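Long-range contacts in FAD-dependent oxidoreductase (Actinomadura kijaniata, PDB 3M9V), which probably acts as a flavin-dependent oxidoreductase of the acyl-CoA dehydrogenase fold on a dTDP-linked sugar in the biosynthesis of D-kijanose: residues T14-P19 / D83-L88; V270-Y275 / S302-L307; A320-L325 / R334-H339; L350-V355 / D379-R384. One frame throughout, in Å; residues are numbered along the deposited sequence.

Interaction 1: residues T14-P19 / D83-L88; sequences TGLYAP and DVAVAL
A loop near the N-terminus packs on helix 81-94 of the helical N-terminal domain, and Leu-16 and Pro-19 make most of the contact. The loop is shaped by a type I' beta turn from Thr-14 to Tyr-17, with Gly-15 and Leu-16 both at positive phi (65° and 55°). A beta carbon on Gly-15 would run into CE1 of Tyr-17, whose ring carries the carbonyl oxygen of Gly-15 over the centre of one face. Leu-16 sends CD2 into the angle between Val-86 CG2, at 3.8 Å, and Ala-85 CB, at 4.0 Å; the side chains of Leu-16 and Val-86 lie alongside one another, pointing opposite ways. The other branch of Val-86, CG1, stands anti to the backbone N (chi1 171°) and meets Pro-19 CD at 4.1 Å, the valine running across the proline ring. Valine suits this place because its two methyls face different parts of the loop, CG2 toward Leu-16 and CG1 toward Pro-19.

Asp-83 OD1 lies 3.1 Å from Pro-19 CA. The polar partners of Asp-83 lie just beyond the loop: OD1 accepts from Val-20 N, and OD2 is hydrogen-bonded to Thr-21 OG1, just before helix 22-32. The buried carboxylate therefore has partners for both oxygens, and this pair of bonds would fix the direction in which the loop leaves Pro-19, while the apolar contacts supply close fit without directional bonds.

Interaction 2: residues V270-Y275 / S302-L307; sequences VAQAAY and SRLYAL
Leu-304 and Tyr-275 both carry CG anti to the backbone N (chi1 -179° in the leucine), which directs the two side chains into the space between their helices, while Gln-272 bends at chi2 (72°). The setting is the all-helical C-terminal domain of the acyl-CoA dehydrogenase fold, where helices 264-283 and 291-323 run nearly antiparallel, at 160°, with axes 10.8 Å apart in these segments. Leucines from one helix meet Ala-271, Gln-272 and Tyr-275 of the other: the small Ala-271 lets CB meet Leu-307 CD2 at 3.6 Å and Leu-304 CD1 at 4.2 Å. The amide of Gln-272 is hydrogen-bonded through OE1 to Arg-308 and through NE2 to Asp-276, while both atoms also lie against Leu-304 CD2, OE1 at 3.5 Å and NE2 at 3.8 Å. Tyr-275 likewise keeps its hydroxyl for Asp-301 and offers its ring to the leucine. An alanine in place of Leu-304 would probably open a gap between Ala-271, Gln-272 and the tyrosine ring, leaving that ring without its methyl neighbour. The second subunit packs Ala-402 on Tyr-275. Within the pair, Leu-304 CD2 approaches the ring obliquely, 3.5 Å from Tyr-275 CD2.

Interaction 3: residues A320-L325 / R334-H339; sequences ALSADL and RQMMRH
Apolar packing centres on Leu-321 and Met-336, whose side chains run side by side with opposite headings. Leu-321 CB lies 3.5 Å from Met-336 CG, and CD1 of the same leucine is 3.8 Å from that CG. The flexible methionine then bends at chi3 (67°), and its methyl CE comes to 4.0 Å from Ser-322 CB, a small residue that leaves room for it.

Contacts of apolar with polar groups border this pair. Leu-321 CD1 meets His-339 CD2 obliquely at 3.9 Å, and Leu-321 CD2 lies 3.9 Å from Gln-335 OE1; both side chains run across the leucine. Each polar group has its own bond elsewhere: His-339 ND1 is hydrogen-bonded to Tyr-305 OH of the second subunit, and Gln-335 NE2 to Glu-331.

Hydrogen bonds to the backbone form the third group. The carbonyls of Leu-321 and Ser-322 accept from the guanidinium of Arg-332, a dTDP-binding residue, through NE and NH1 respectively. The side chain of Ser-322 is about 5 Å from the bound thymidine-5'-diphosphate. The arrangement is a helical hairpin of the C-terminal domain, helices 291-323 and 329-362 joined by a short connection, at the border of the nucleotide site.

Interaction 4: residues L350-V355 / D379-R384; sequences LAPEIV and DVQAGR
Val-380 fits into a surface of helix 329-362 made by Ala-351, Pro-352 and Val-355, and this is the tightly packed part of the contact. Its CG2 lies 3.7 Å from Ala-351 CB, where a small residue lets the loop come close. CG1 sits between the backbone N and the carbonyl carbon (chi1 79°), the crowded position for that branch, and there it meets Pro-352 CA at 3.8 Å. Val-355 completes the fit tip to tip, CG2 to Val-380 CB at 4.0 Å. Pro-352 has no N-H to give to the preceding turn, and the helix is kinked there; its ring and CA pack against the valine methyls. Val-270 of helix 264-283 also packs on Val-380.

The looser side is polar and holds a water. In Gln-381 the bend at chi2 (-66°) turns CD, and with it the amide, back toward the helix; OE1 lies 4.0 Å from Pro-352 CB. That oxygen accepts from Arg-384 NH1 at 2.9 Å, lying in the guanidinium plane, though the bond is bent (140°). NE2 of Gln-381 gives to a water at 3.1 Å, which in turn donates a weak bond to Pro-352 O; NE2 is also bonded to Leu-377 O. A leucine here would probably leave the water, Leu-377 O and Arg-384 NH1 each short of a partner, and the guanidinium freer to turn. Methyl packing thus sets the loop against the helix, while one bent bond to the amide would help orient Arg-384, whose NH2 also bonds to Ser-356 O and Ser-360 OG of the third subunit.

Interactions 1, 2 and 4 are buried, whereas interaction 3 lies at the surface, near the dTDP site. Helix 291-323 serves both interactions 2 and 3, and helix 329-362 serves 3 and 4, so two long helices carry three contacts of the C-terminal domain. Interactions 2 and 4 are neighbours, their centres about 10 Å apart, tied by the salt bridge of Arg-303 with Glu-353 and by Val-270 against Val-380. Interaction 1 joins the loop 14-19 to helix 81-94 and touches interaction 2 through Tyr-17 and Tyr-305. Apolar carbon contacts dominate throughout, but the polar groups differ: a buried carboxylate in 1, an inter-subunit histidine in 3, a bridging water and an arginine in 4.

Interaction 1: residues T14-P19 / D83-L88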
# COMPACT_ATOMS: atom_id res chain seq x y z
N THR A 14 -10.51 18.54 -17.50
CA THR A 14 -10.20 17.46 -16.57
C THR A 14 -9.50 17.91 -15.29
O THR A 14 -8.98 19.02 -15.20
CB THR A 14 -9.24 16.41 -17.21
OG1 THR A 14 -7.93 17.00 -17.31
CG2 THR A 14 -9.73 15.91 -18.60
N GLY A 15 -9.43 17.00 -14.32
CA GLY A 15 -8.58 17.16 -13.14
C GLY A 15 -8.93 18.30 -12.20
O GLY A 15 -8.09 18.64 -11.36
N LEU A 16 -10.11 18.92 -12.37
CA LEU A 16 -10.44 20.13 -11.63
C LEU A 16 -9.40 21.25 -11.82
O LEU A 16 -9.21 22.05 -10.90
CB LEU A 16 -10.56 19.79 -10.13
CG LEU A 16 -11.70 18.79 -9.82
CD1 LEU A 16 -11.80 18.36 -8.37
CD2 LEU A 16 -13.09 19.32 -10.16
N TYR A 17 -8.73 21.30 -12.98
CA TYR A 17 -7.70 22.34 -13.16
C TYR A 17 -8.32 23.69 -13.45
O TYR A 17 -7.67 24.69 -13.20
CB TYR A 17 -6.69 21.97 -14.26
CG TYR A 17 -5.86 20.73 -13.93
CD1 TYR A 17 -5.90 19.60 -14.75
CD2 TYR A 17 -4.98 20.72 -12.85
CE1 TYR A 17 -5.11 18.48 -14.46
CE2 TYR A 17 -4.22 19.58 -12.54
CZ TYR A 17 -4.29 18.47 -13.36
OH TYR A 17 -3.58 17.31 -13.08
N ALA A 18 -9.58 23.77 -13.90
CA ALA A 18 -10.16 25.05 -14.33
C ALA A 18 -11.66 24.86 -14.46
O ALA A 18 -12.12 23.75 -14.72
CB ALA A 18 -9.62 25.50 -15.69
N PRO A 19 -12.44 25.93 -14.22
CA PRO A 19 -13.90 25.80 -14.29
C PRO A 19 -14.29 25.59 -15.75
O PRO A 19 -13.56 26.01 -16.63
CB PRO A 19 -14.41 27.18 -13.84
CG PRO A 19 -13.25 27.90 -13.26
CD PRO A 19 -11.99 27.29 -13.85
N ASP A 83 -17.83 22.81 -11.41
CA ASP A 83 -17.27 24.11 -11.10
C ASP A 83 -17.33 24.47 -9.63
O ASP A 83 -16.45 25.22 -9.18
CB ASP A 83 -17.95 25.24 -11.88
CG ASP A 83 -17.56 25.20 -13.35
OD1 ASP A 83 -16.65 24.43 -13.68
OD2 ASP A 83 -18.15 25.94 -14.15
N VAL A 84 -18.35 24.00 -8.92
CA VAL A 84 -18.39 24.24 -7.49
C VAL A 84 -17.18 23.56 -6.86
O VAL A 84 -16.53 24.11 -5.97
CB VAL A 84 -19.68 23.66 -6.86
CG1 VAL A 84 -19.61 23.76 -5.32
CG2 VAL A 84 -20.92 24.41 -7.36
N ALA A 85 -16.84 22.34 -7.31
CA ALA A 85 -15.67 21.67 -6.69
C ALA A 85 -14.38 22.43 -7.03
O ALA A 85 -13.46 22.50 -6.21
CB ALA A 85 -15.59 20.21 -7.16
N VAL A 86 -14.31 23.05 -8.21
CA VAL A 86 -13.07 23.77 -8.57
C VAL A 86 -12.92 24.98 -7.66
O VAL A 86 -11.83 25.30 -7.17
CB VAL A 86 -13.08 24.23 -10.03
CG1 VAL A 86 -11.87 25.18 -10.32
CG2 VAL A 86 -12.99 23.00 -10.95
N ALA A 87 -14.02 25.66 -7.36
CA ALA A 87 -13.96 26.75 -6.39
C ALA A 87 -13.64 26.32 -4.95
O ALA A 87 -12.84 26.97 -4.25
CB ALA A 87 -15.28 27.52 -6.48
N LEU A 88 -14.25 25.23 -4.48
CA LEU A 88 -13.93 24.69 -3.15
C LEU A 88 -12.46 24.31 -3.02
O LEU A 88 -11.83 24.47 -1.98
CB LEU A 88 -14.81 23.49 -2.80
CG LEU A 88 -16.30 23.84 -2.75
CD1 LEU A 88 -17.18 22.63 -2.43
CD2 LEU A 88 -16.50 24.89 -1.66

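Interaction 2: residues V270-Y275 / S302-L307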
# COMPACT_ATOMS: atom_id res chain seq x y z
N VAL A 270 -6.73 20.33 -0.16
CA VAL A 270 -5.81 20.00 0.93
C VAL A 270 -4.57 19.24 0.44
O VAL A 270 -3.43 19.60 0.78
CB VAL A 270 -6.53 19.25 2.09
CG1 VAL A 270 -5.53 18.83 3.17
CG2 VAL A 270 -7.55 20.21 2.74
N ALA A 271 -4.78 18.20 -0.37
CA ALA A 271 -3.61 17.51 -0.92
C ALA A 271 -2.75 18.44 -1.79
O ALA A 271 -1.52 18.34 -1.81
CB ALA A 271 -4.07 16.29 -1.74
N GLN A 272 -3.38 19.31 -2.57
CA GLN A 272 -2.61 20.23 -3.41
C GLN A 272 -1.74 21.17 -2.55
O GLN A 272 -0.59 21.45 -2.89
CB GLN A 272 -3.54 21.00 -4.36
CG GLN A 272 -2.83 21.97 -5.34
CD GLN A 272 -2.09 21.21 -6.42
OE1 GLN A 272 -2.70 20.48 -7.19
NE2 GLN A 272 -0.77 21.34 -6.45
N ALA A 273 -2.28 21.65 -1.43
CA ALA A 273 -1.63 22.68 -0.64
C ALA A 273 -0.49 21.96 0.08
O ALA A 273 0.57 22.55 0.21
CB ALA A 273 -2.61 23.32 0.37
N ALA A 274 -0.66 20.70 0.48
CA ALA A 274 0.46 19.94 1.05
C ALA A 274 1.62 19.78 0.07
O ALA A 274 2.78 20.02 0.38
CB ALA A 274 -0.02 18.56 1.58
N TYR A 275 1.31 19.39 -1.16
CA TYR A 275 2.34 19.19 -2.16
C TYR A 275 3.08 20.51 -2.43
O TYR A 275 4.31 20.51 -2.49
CB TYR A 275 1.65 18.75 -3.44
CG TYR A 275 2.57 18.39 -4.58
CD1 TYR A 275 3.75 17.68 -4.37
CD2 TYR A 275 2.26 18.75 -5.87
CE1 TYR A 275 4.59 17.34 -5.44
CE2 TYR A 275 3.07 18.39 -6.95
CZ TYR A 275 4.21 17.67 -6.73
OH TYR A 275 4.97 17.35 -7.84
N SER A 302 2.36 11.90 -9.22
CA SER A 302 1.44 10.99 -9.93
C SER A 302 0.17 10.66 -9.12
O SER A 302 -0.94 10.61 -9.66
CB SER A 302 2.19 9.69 -10.27
OG SER A 302 1.31 8.68 -10.74
N ARG A 303 0.31 10.46 -7.82
CA ARG A 303 -0.86 10.26 -6.94
C ARG A 303 -1.84 11.44 -6.91
O ARG A 303 -3.05 11.25 -6.92
CB ARG A 303 -0.44 9.95 -5.50
CG ARG A 303 -0.01 8.47 -5.32
CD ARG A 303 0.55 8.12 -3.92
NE ARG A 303 -0.02 6.83 -3.57
CZ ARG A 303 0.50 5.65 -3.92
NH1 ARG A 303 1.66 5.59 -4.57
NH2 ARG A 303 -0.13 4.53 -3.60
N LEU A 304 -1.31 12.66 -6.84
CA LEU A 304 -2.13 13.86 -6.95
C LEU A 304 -2.86 13.93 -8.30
O LEU A 304 -4.05 14.25 -8.37
CB LEU A 304 -1.27 15.11 -6.79
CG LEU A 304 -1.97 16.48 -6.86
CD1 LEU A 304 -3.04 16.58 -5.75
CD2 LEU A 304 -0.89 17.55 -6.61
N TYR A 305 -2.16 13.60 -9.38
CA TYR A 305 -2.82 13.51 -10.69
C TYR A 305 -4.01 12.52 -10.69
O TYR A 305 -5.09 12.83 -11.20
CB TYR A 305 -1.80 13.07 -11.74
CG TYR A 305 -2.33 13.28 -13.13
CD1 TYR A 305 -2.07 14.47 -13.83
CD2 TYR A 305 -3.14 12.31 -13.72
CE1 TYR A 305 -2.63 14.68 -15.09
CE2 TYR A 305 -3.63 12.50 -15.00
CZ TYR A 305 -3.38 13.68 -15.67
OH TYR A 305 -3.97 13.86 -16.91
N ALA A 306 -3.80 11.32 -10.17
CA ALA A 306 -4.84 10.31 -10.10
C ALA A 306 -5.93 10.82 -9.14
O ALA A 306 -7.10 10.57 -9.38
CB ALA A 306 -4.26 8.97 -9.55
N LEU A 307 -5.58 11.53 -8.07
CA LEU A 307 -6.59 12.08 -7.17
C LEU A 307 -7.51 13.07 -7.88
O LEU A 307 -8.74 12.96 -7.86
CB LEU A 307 -5.97 12.70 -5.92
CG LEU A 307 -6.87 13.52 -4.98
CD1 LEU A 307 -7.80 12.51 -4.29
CD2 LEU A 307 -6.03 14.16 -3.88

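Interaction 3: residues A320-L325 / R334-H339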
# COMPACT_ATOMS: atom_id res chain seq x y z
N ALA A 320 -23.47 15.36 -15.84
CA ALA A 320 -24.19 14.76 -16.98
C ALA A 320 -25.45 14.03 -16.53
O ALA A 320 -26.52 14.26 -17.08
CB ALA A 320 -23.28 13.81 -17.80
N LEU A 321 -25.35 13.14 -15.55
CA LEU A 321 -26.54 12.43 -15.09
C LEU A 321 -27.54 13.37 -14.41
O LEU A 321 -28.75 13.20 -14.53
CB LEU A 321 -26.17 11.33 -14.11
CG LEU A 321 -25.39 10.19 -14.78
CD1 LEU A 321 -24.62 9.50 -13.67
CD2 LEU A 321 -26.40 9.25 -15.38
N SER A 322 -27.02 14.38 -13.72
CA SER A 322 -27.88 15.34 -13.03
C SER A 322 -28.78 16.08 -14.03
O SER A 322 -29.97 16.23 -13.80
CB SER A 322 -27.02 16.38 -12.31
OG SER A 322 -27.85 17.08 -11.41
N ALA A 323 -28.18 16.52 -15.12
CA ALA A 323 -28.92 17.27 -16.12
C ALA A 323 -29.92 16.41 -16.87
O ALA A 323 -30.77 16.96 -17.56
CB ALA A 323 -27.99 17.92 -17.10
N ASP A 324 -29.84 15.08 -16.82
CA ASP A 324 -30.72 14.30 -17.67
C ASP A 324 -31.85 13.68 -16.87
O ASP A 324 -31.65 12.76 -16.07
CB ASP A 324 -29.94 13.25 -18.44
CG ASP A 324 -30.85 12.29 -19.20
OD1 ASP A 324 -32.06 12.55 -19.39
OD2 ASP A 324 -30.33 11.24 -19.61
N LEU A 325 -33.05 14.21 -17.07
CA LEU A 325 -34.19 13.82 -16.25
C LEU A 325 -35.09 12.96 -17.12
O LEU A 325 -36.26 12.76 -16.79
CB LEU A 325 -34.96 15.07 -15.84
CG LEU A 325 -34.23 16.11 -14.98
CD1 LEU A 325 -35.16 17.28 -14.66
CD2 LEU A 325 -33.70 15.48 -13.70
N ARG A 334 -29.02 5.50 -8.62
CA ARG A 334 -27.99 4.49 -8.36
C ARG A 334 -26.71 4.86 -9.11
O ARG A 334 -25.62 4.76 -8.57
CB ARG A 334 -28.47 3.09 -8.78
CG ARG A 334 -29.47 2.47 -7.80
CD ARG A 334 -29.75 1.02 -8.17
NE ARG A 334 -30.49 0.99 -9.42
CZ ARG A 334 -31.81 0.85 -9.48
NH1 ARG A 334 -32.51 0.74 -8.36
NH2 ARG A 334 -32.44 0.82 -10.65
N GLN A 335 -26.81 5.36 -10.33
CA GLN A 335 -25.59 5.64 -11.07
C GLN A 335 -24.88 6.83 -10.45
O GLN A 335 -23.67 6.83 -10.33
CB GLN A 335 -25.92 5.88 -12.54
CG GLN A 335 -26.10 4.52 -13.18
CD GLN A 335 -26.23 4.61 -14.68
OE1 GLN A 335 -25.57 5.40 -15.35
NE2 GLN A 335 -27.10 3.76 -15.21
N MET A 336 -25.62 7.87 -10.06
CA MET A 336 -24.98 9.04 -9.48
C MET A 336 -24.26 8.68 -8.19
O MET A 336 -23.10 9.04 -8.01
CB MET A 336 -26.00 10.15 -9.28
CG MET A 336 -26.46 10.75 -10.62
SD MET A 336 -27.64 12.11 -10.39
CE MET A 336 -26.62 13.37 -9.63
N MET A 337 -24.90 7.88 -7.35
CA MET A 337 -24.31 7.49 -6.08
C MET A 337 -23.09 6.56 -6.22
O MET A 337 -22.11 6.62 -5.49
CB MET A 337 -25.40 6.91 -5.17
CG MET A 337 -24.87 6.56 -3.79
SD MET A 337 -24.36 8.02 -2.82
CE MET A 337 -25.77 9.10 -2.66
N ARG A 338 -23.15 5.68 -7.22
CA ARG A 338 -22.02 4.81 -7.53
C ARG A 338 -20.81 5.61 -8.02
O ARG A 338 -19.70 5.39 -7.54
CB ARG A 338 -22.45 3.82 -8.61
CG ARG A 338 -21.29 2.89 -9.04
CD ARG A 338 -21.23 1.70 -8.09
NE ARG A 338 -20.49 0.52 -8.55
CZ ARG A 338 -21.00 -0.46 -9.29
NH1 ARG A 338 -22.25 -0.40 -9.71
NH2 ARG A 338 -20.26 -1.50 -9.64
N HIS A 339 -20.96 6.53 -8.96
CA HIS A 339 -19.86 7.44 -9.27
C HIS A 339 -19.33 8.16 -8.04
O HIS A 339 -18.11 8.18 -7.88
CB HIS A 339 -20.23 8.54 -10.27
CG HIS A 339 -20.32 8.05 -11.69
ND1 HIS A 339 -19.22 7.92 -12.51
CD2 HIS A 339 -21.40 7.67 -12.43
CE1 HIS A 339 -19.62 7.52 -13.71
NE2 HIS A 339 -20.93 7.34 -13.68

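Interaction 4: residues L350-V355 / D379-R384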
# COMPACT_ATOMS: atom_id res chain seq x y z
N LEU A 350 -6.31 8.32 -1.12
CA LEU A 350 -5.21 9.04 -1.74
C LEU A 350 -4.86 10.35 -1.05
O LEU A 350 -3.68 10.65 -0.87
CB LEU A 350 -5.46 9.32 -3.21
CG LEU A 350 -5.48 8.12 -4.16
CD1 LEU A 350 -6.02 8.52 -5.53
CD2 LEU A 350 -4.11 7.49 -4.24
N ALA A 351 -5.85 11.17 -0.73
CA ALA A 351 -5.52 12.48 -0.16
C ALA A 351 -4.72 12.36 1.15
O ALA A 351 -3.66 12.99 1.26
CB ALA A 351 -6.73 13.44 -0.11
N PRO A 352 -5.15 11.55 2.13
CA PRO A 352 -4.28 11.49 3.31
C PRO A 352 -2.87 10.92 3.08
O PRO A 352 -1.92 11.36 3.74
CB PRO A 352 -5.03 10.58 4.30
CG PRO A 352 -6.44 10.71 3.92
CD PRO A 352 -6.47 10.94 2.41
N GLU A 353 -2.74 9.98 2.15
CA GLU A 353 -1.43 9.44 1.80
C GLU A 353 -0.52 10.52 1.24
O GLU A 353 0.63 10.66 1.64
CB GLU A 353 -1.52 8.38 0.69
CG GLU A 353 -1.41 6.95 1.15
CD GLU A 353 -1.70 6.01 -0.02
OE1 GLU A 353 -2.56 5.11 0.15
OE2 GLU A 353 -1.07 6.21 -1.09
N ILE A 354 -1.02 11.28 0.28
CA ILE A 354 -0.21 12.40 -0.19
C ILE A 354 0.24 13.34 0.95
O ILE A 354 1.42 13.74 1.05
CB ILE A 354 -1.04 13.17 -1.24
CG1 ILE A 354 -1.21 12.29 -2.49
CG2 ILE A 354 -0.42 14.54 -1.53
CD1 ILE A 354 -2.28 12.85 -3.42
N VAL A 355 -0.69 13.72 1.81
CA VAL A 355 -0.36 14.72 2.82
C VAL A 355 0.73 14.09 3.69
O VAL A 355 1.76 14.70 3.97
CB VAL A 355 -1.57 15.14 3.69
CG1 VAL A 355 -1.12 15.96 4.88
CG2 VAL A 355 -2.59 15.96 2.87
N ASP A 379 -6.73 18.11 9.03
CA ASP A 379 -7.95 18.41 8.27
C ASP A 379 -8.23 17.34 7.22
O ASP A 379 -9.38 17.07 6.87
CB ASP A 379 -7.87 19.74 7.50
CG ASP A 379 -7.83 20.91 8.44
OD1 ASP A 379 -8.14 20.74 9.63
OD2 ASP A 379 -7.46 22.00 7.98
N VAL A 380 -7.17 16.75 6.67
CA VAL A 380 -7.38 15.86 5.51
C VAL A 380 -8.12 14.58 5.92
O VAL A 380 -8.66 13.90 5.03
CB VAL A 380 -6.10 15.50 4.71
CG1 VAL A 380 -5.33 14.42 5.44
CG2 VAL A 380 -6.45 14.98 3.29
N GLN A 381 -8.19 14.27 7.21
CA GLN A 381 -8.83 13.05 7.69
C GLN A 381 -10.36 13.16 7.72
O GLN A 381 -11.03 12.13 7.76
CB GLN A 381 -8.32 12.63 9.08
CG GLN A 381 -6.78 12.66 9.29
CD GLN A 381 -6.04 11.63 8.44
OE1 GLN A 381 -6.61 10.62 8.02
NE2 GLN A 381 -4.79 11.92 8.12
N ALA A 382 -10.91 14.37 7.67
CA ALA A 382 -12.33 14.57 7.96
C ALA A 382 -13.24 13.87 6.94
O ALA A 382 -14.33 13.46 7.30
CB ALA A 382 -12.62 16.06 7.95
N GLY A 383 -12.83 13.71 5.68
CA GLY A 383 -13.67 13.11 4.62
C GLY A 383 -14.14 11.69 4.90
O GLY A 383 -15.24 11.28 4.49
N ARG A 384 -13.29 10.97 5.64
CA ARG A 384 -13.47 9.57 6.02
C ARG A 384 -14.71 9.38 6.87
O ARG A 384 -15.27 8.30 6.92
CB ARG A 384 -12.25 9.08 6.84
CG ARG A 384 -10.96 9.07 6.01
CD ARG A 384 -9.70 8.86 6.84
NE ARG A 384 -9.76 7.57 7.53
CZ ARG A 384 -8.78 7.16 8.33
NH1 ARG A 384 -7.75 7.97 8.51
NH2 ARG A 384 -8.85 5.99 8.93
O HOH W 1 -2.61 10.37 6.65